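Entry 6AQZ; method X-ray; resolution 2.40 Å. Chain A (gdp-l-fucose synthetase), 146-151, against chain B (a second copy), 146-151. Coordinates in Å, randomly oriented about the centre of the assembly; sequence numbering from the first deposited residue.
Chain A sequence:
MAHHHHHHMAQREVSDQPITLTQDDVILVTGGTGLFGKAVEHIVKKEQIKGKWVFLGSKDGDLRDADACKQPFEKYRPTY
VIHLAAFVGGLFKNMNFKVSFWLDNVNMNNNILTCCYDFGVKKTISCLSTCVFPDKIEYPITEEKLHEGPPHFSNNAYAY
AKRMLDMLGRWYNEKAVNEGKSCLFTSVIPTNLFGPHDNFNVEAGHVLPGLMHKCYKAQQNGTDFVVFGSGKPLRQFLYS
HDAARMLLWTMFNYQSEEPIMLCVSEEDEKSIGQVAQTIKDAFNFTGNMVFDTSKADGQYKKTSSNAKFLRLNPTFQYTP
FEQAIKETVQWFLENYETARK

Chain A, residues 146-151: LHEGPP
Chain B, residues 146-151: LHEGPP

Two identical loops pack here without a single hydrogen bond or salt bridge between them: the centre of the contact is glycine against glycine, and the flanks are proline rings laid against a carbonyl oxygen and a carboxylate. The CA atoms of Gly A149 and Gly B149 lie 4.5 Å apart, and the N of Gly A149 comes within 4.0 Å of the CA of Gly B149. From this centre the register runs in opposite directions along the two chains. The CA of His A147 is nearest that of Pro B150, at 5.9 Å, and the CA of Pro A150 is nearest that of His B147, at 6.0 Å. The histidine-proline and glutamate-proline pairings each occur twice, with nearly equal geometry, as expected of a two-fold contact, while Gly A149 and Gly B149 meet each other.

Each backbone follows the same path. In both chains phi/psi is near -50/-44 at Leu 146, -107/14 at His 147, -89/57 at Glu 148, 125/166 at Gly 149, -74/148 at Pro 150 and -74/177 at Pro 151, and both prolines have C-gamma endo rings. The glycine angles set the rule: a CB there would jam against the carbonyl oxygen of the preceding glutamate. It would also be crowded within its own chain, since an ideal CB on Gly A149 would lie 3.1 Å from Pro A150 CD, and one on Gly B149 3.1 Å from Pro B150 CD. Glycine is thus demanded by the loop itself. Within each loop a weak hydrogen bond spans the bend, from Gly A149 N to His A147 O at 2.9 Å and from Gly B149 N to His B147 O at 3.0 Å.

The same histidine oxygens face the partner's proline. His A147 O sits 3.5 Å from Pro B150 CD, and His B147 O sits 3.4 Å from Pro A150 CD. Proline has no amide hydrogen to offer, so this is packing of an oxygen against the ring's CD, a carbon made slightly polar by the adjoining nitrogen. Pro A150 and Pro B150 direct CA-to-CB toward the other loop and bury more area in it than any other residue, about 55 Å² each of the 268 Å² total.

The histidines use rotamer m, with chi2 near -80°. Their CA-to-CB bonds point sideways and the ring ends lead away, so the contact uses the base of the side chain: His A147 CB is 4.4 Å from Pro B150 CB. Each NE2 is hydrogen-bonded elsewhere in the structure.

Each glutamate starts with CA-to-CB pointing away, then folds back through chi1 m, chi2 m and chi3 near -40°. Its end thereby reaches the partner's proline ring: Glu A148 OE2 lies 3.7 Å from Pro B150 CG, and Glu B148 OE2 lies 3.5 Å from Pro A150 CG. These are van der Waals contacts, and both glutamates are exposed.

Leu A146 and Leu B146, both t with chi2 near 60°, are buried but out of reach across the contact, as are Pro A151 and Pro B151.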

ATOM      1  N   LEU A 146      13.343   0.804   4.107  1.00 44.66           N
ATOM      2  CA  LEU A 146      12.133   1.425   3.571  1.00 44.57           C
ATOM      3  C   LEU A 146      10.826   0.831   4.124  1.00 45.05           C
ATOM      4  O   LEU A 146       9.899   1.584   4.450  1.00 41.15           O
ATOM      5  CB  LEU A 146      12.170   1.325   2.046  1.00 39.64           C
ATOM      6  CG  LEU A 146      10.950   1.853   1.307  1.00 44.74           C
ATOM      7  CD1 LEU A 146      10.727   3.349   1.600  1.00 43.59           C
ATOM      8  CD2 LEU A 146      11.139   1.640  -0.176  1.00 45.10           C
ATOM      9  N   HIS A 147      10.717  -0.503   4.235  1.00 38.70           N
ATOM     10  CA  HIS A 147       9.443  -1.130   4.612  1.00 37.93           C
ATOM     11  C   HIS A 147       9.448  -1.686   6.028  1.00 39.71           C
ATOM     12  O   HIS A 147       8.530  -2.424   6.401  1.00 41.68           O
ATOM     13  CB  HIS A 147       9.084  -2.256   3.637  1.00 35.01           C
ATOM     14  CG  HIS A 147       9.011  -1.818   2.209  1.00 37.92           C
ATOM     15  ND1 HIS A 147       7.913  -1.172   1.679  1.00 43.80           N
ATOM     16  CD2 HIS A 147       9.897  -1.943   1.195  1.00 40.36           C
ATOM     17  CE1 HIS A 147       8.133  -0.900   0.404  1.00 43.49           C
ATOM     18  NE2 HIS A 147       9.332  -1.352   0.085  1.00 41.88           N
ATOM     19  N   GLU A 148      10.443  -1.342   6.836  1.00 46.04           N
ATOM     20  CA  GLU A 148      10.606  -1.945   8.158  1.00 44.91           C
ATOM     21  C   GLU A 148       9.797  -1.169   9.201  1.00 54.03           C
ATOM     22  O   GLU A 148      10.324  -0.667  10.194  1.00 60.94           O
ATOM     23  CB  GLU A 148      12.081  -1.979   8.535  1.00 42.98           C
ATOM     24  CG  GLU A 148      12.930  -2.822   7.572  1.00 55.83           C
ATOM     25  CD  GLU A 148      12.494  -4.280   7.475  1.00 70.09           C
ATOM     26  OE1 GLU A 148      12.134  -4.883   8.507  1.00 75.22           O
ATOM     27  OE2 GLU A 148      12.484  -4.815   6.344  1.00 73.83           O
ATOM     28  N   GLY A 149       8.492  -1.059   8.960  1.00 44.50           N
ATOM     29  CA  GLY A 149       7.628  -0.391   9.903  1.00 42.78           C
ATOM     30  C   GLY A 149       6.837   0.756   9.304  1.00 43.13           C
ATOM     31  O   GLY A 149       7.118   1.243   8.205  1.00 39.48           O
ATOM     32  N   PRO A 150       5.823   1.212  10.033  1.00 38.03           N
ATOM     33  CA  PRO A 150       4.906   2.192   9.468  1.00 45.56           C
ATOM     34  C   PRO A 150       5.557   3.564   9.384  1.00 48.50           C
ATOM     35  O   PRO A 150       6.396   3.921  10.228  1.00 50.30           O
ATOM     36  CB  PRO A 150       3.732   2.191  10.460  1.00 40.31           C
ATOM     37  CG  PRO A 150       4.347   1.783  11.744  1.00 38.38           C
ATOM     38  CD  PRO A 150       5.448   0.818  11.399  1.00 39.25           C
ATOM     39  N   PRO A 151       5.201   4.358   8.395  1.00 45.73           N
ATOM     40  CA  PRO A 151       5.749   5.724   8.318  1.00 46.77           C
ATOM     41  C   PRO A 151       5.130   6.645   9.356  1.00 49.37           C
ATOM     42  O   PRO A 151       4.237   6.234  10.104  1.00 48.66           O
ATOM     43  CB  PRO A 151       5.406   6.159   6.888  1.00 43.97           C
ATOM     44  CG  PRO A 151       4.122   5.416   6.594  1.00 45.74           C
ATOM     45  CD  PRO A 151       4.259   4.068   7.300  1.00 42.24           C
TER
ATOM     46  N   LEU B 146      -0.420  -5.337  12.768  1.00 47.59           N
ATOM     47  CA  LEU B 146      -0.686  -5.453  11.334  1.00 43.78           C
ATOM     48  C   LEU B 146       0.380  -4.777  10.455  1.00 52.03           C
ATOM     49  O   LEU B 146       0.848  -5.360   9.467  1.00 51.95           O
ATOM     50  CB  LEU B 146      -2.050  -4.846  11.041  1.00 40.25           C
ATOM     51  CG  LEU B 146      -2.521  -4.775   9.594  1.00 43.50           C
ATOM     52  CD1 LEU B 146      -2.673  -6.166   9.031  1.00 47.93           C
ATOM     53  CD2 LEU B 146      -3.813  -3.979   9.510  1.00 36.37           C
ATOM     54  N   HIS B 147       0.799  -3.561  10.804  1.00 51.78           N
ATOM     55  CA  HIS B 147       1.698  -2.798   9.940  1.00 49.33           C
ATOM     56  C   HIS B 147       3.129  -2.752  10.458  1.00 54.79           C
ATOM     57  O   HIS B 147       3.917  -1.917  10.002  1.00 67.52           O
ATOM     58  CB  HIS B 147       1.162  -1.380   9.740  1.00 43.37           C
ATOM     59  CG  HIS B 147      -0.185  -1.334   9.093  1.00 43.84           C
ATOM     60  ND1 HIS B 147      -0.360  -1.438   7.730  1.00 42.76           N
ATOM     61  CD2 HIS B 147      -1.427  -1.228   9.626  1.00 43.78           C
ATOM     62  CE1 HIS B 147      -1.651  -1.389   7.451  1.00 41.34           C
ATOM     63  NE2 HIS B 147      -2.320  -1.260   8.584  1.00 37.32           N
ATOM     64  N   GLU B 148       3.482  -3.613  11.406  1.00 48.39           N
ATOM     65  CA  GLU B 148       4.785  -3.542  12.058  1.00 57.54           C
ATOM     66  C   GLU B 148       5.834  -4.391  11.327  1.00 56.98           C
ATOM     67  O   GLU B 148       6.486  -5.263  11.901  1.00 64.52           O
ATOM     68  CB  GLU B 148       4.649  -3.947  13.522  1.00 63.74           C
ATOM     69  CG  GLU B 148       3.786  -2.981  14.312  1.00 72.94           C
ATOM     70  CD  GLU B 148       4.327  -1.555  14.312  1.00 85.86           C
ATOM     71  OE1 GLU B 148       5.566  -1.374  14.403  1.00 90.23           O
ATOM     72  OE2 GLU B 148       3.503  -0.615  14.184  1.00 90.22           O
ATOM     73  N   GLY B 149       6.018  -4.100  10.046  1.00 52.45           N
ATOM     74  CA  GLY B 149       7.014  -4.786   9.252  1.00 48.21           C
ATOM     75  C   GLY B 149       6.439  -5.417   8.001  1.00 46.34           C
ATOM     76  O   GLY B 149       5.220  -5.541   7.847  1.00 49.68           O
ATOM     77  N   PRO B 150       7.308  -5.819   7.071  1.00 50.26           N
ATOM     78  CA  PRO B 150       6.816  -6.316   5.782  1.00 56.08           C
ATOM     79  C   PRO B 150       6.202  -7.696   5.920  1.00 57.49           C
ATOM     80  O   PRO B 150       6.627  -8.507   6.764  1.00 48.70           O
ATOM     81  CB  PRO B 150       8.087  -6.348   4.909  1.00 48.24           C
ATOM     82  CG  PRO B 150       9.206  -6.534   5.896  1.00 51.27           C
ATOM     83  CD  PRO B 150       8.786  -5.801   7.137  1.00 50.60           C
ATOM     84  N   PRO B 151       5.195  -8.021   5.112  1.00 52.68           N
ATOM     85  CA  PRO B 151       4.636  -9.382   5.161  1.00 45.33           C
ATOM     86  C   PRO B 151       5.615 -10.346   4.526  1.00 56.88           C
ATOM     87  O   PRO B 151       6.654  -9.929   4.005  1.00 59.06           O
ATOM     88  CB  PRO B 151       3.352  -9.273   4.341  1.00 42.79           C
ATOM     89  CG  PRO B 151       3.716  -8.224   3.309  1.00 52.36           C
ATOM     90  CD  PRO B 151       4.615  -7.222   4.023  1.00 45.11           C
TER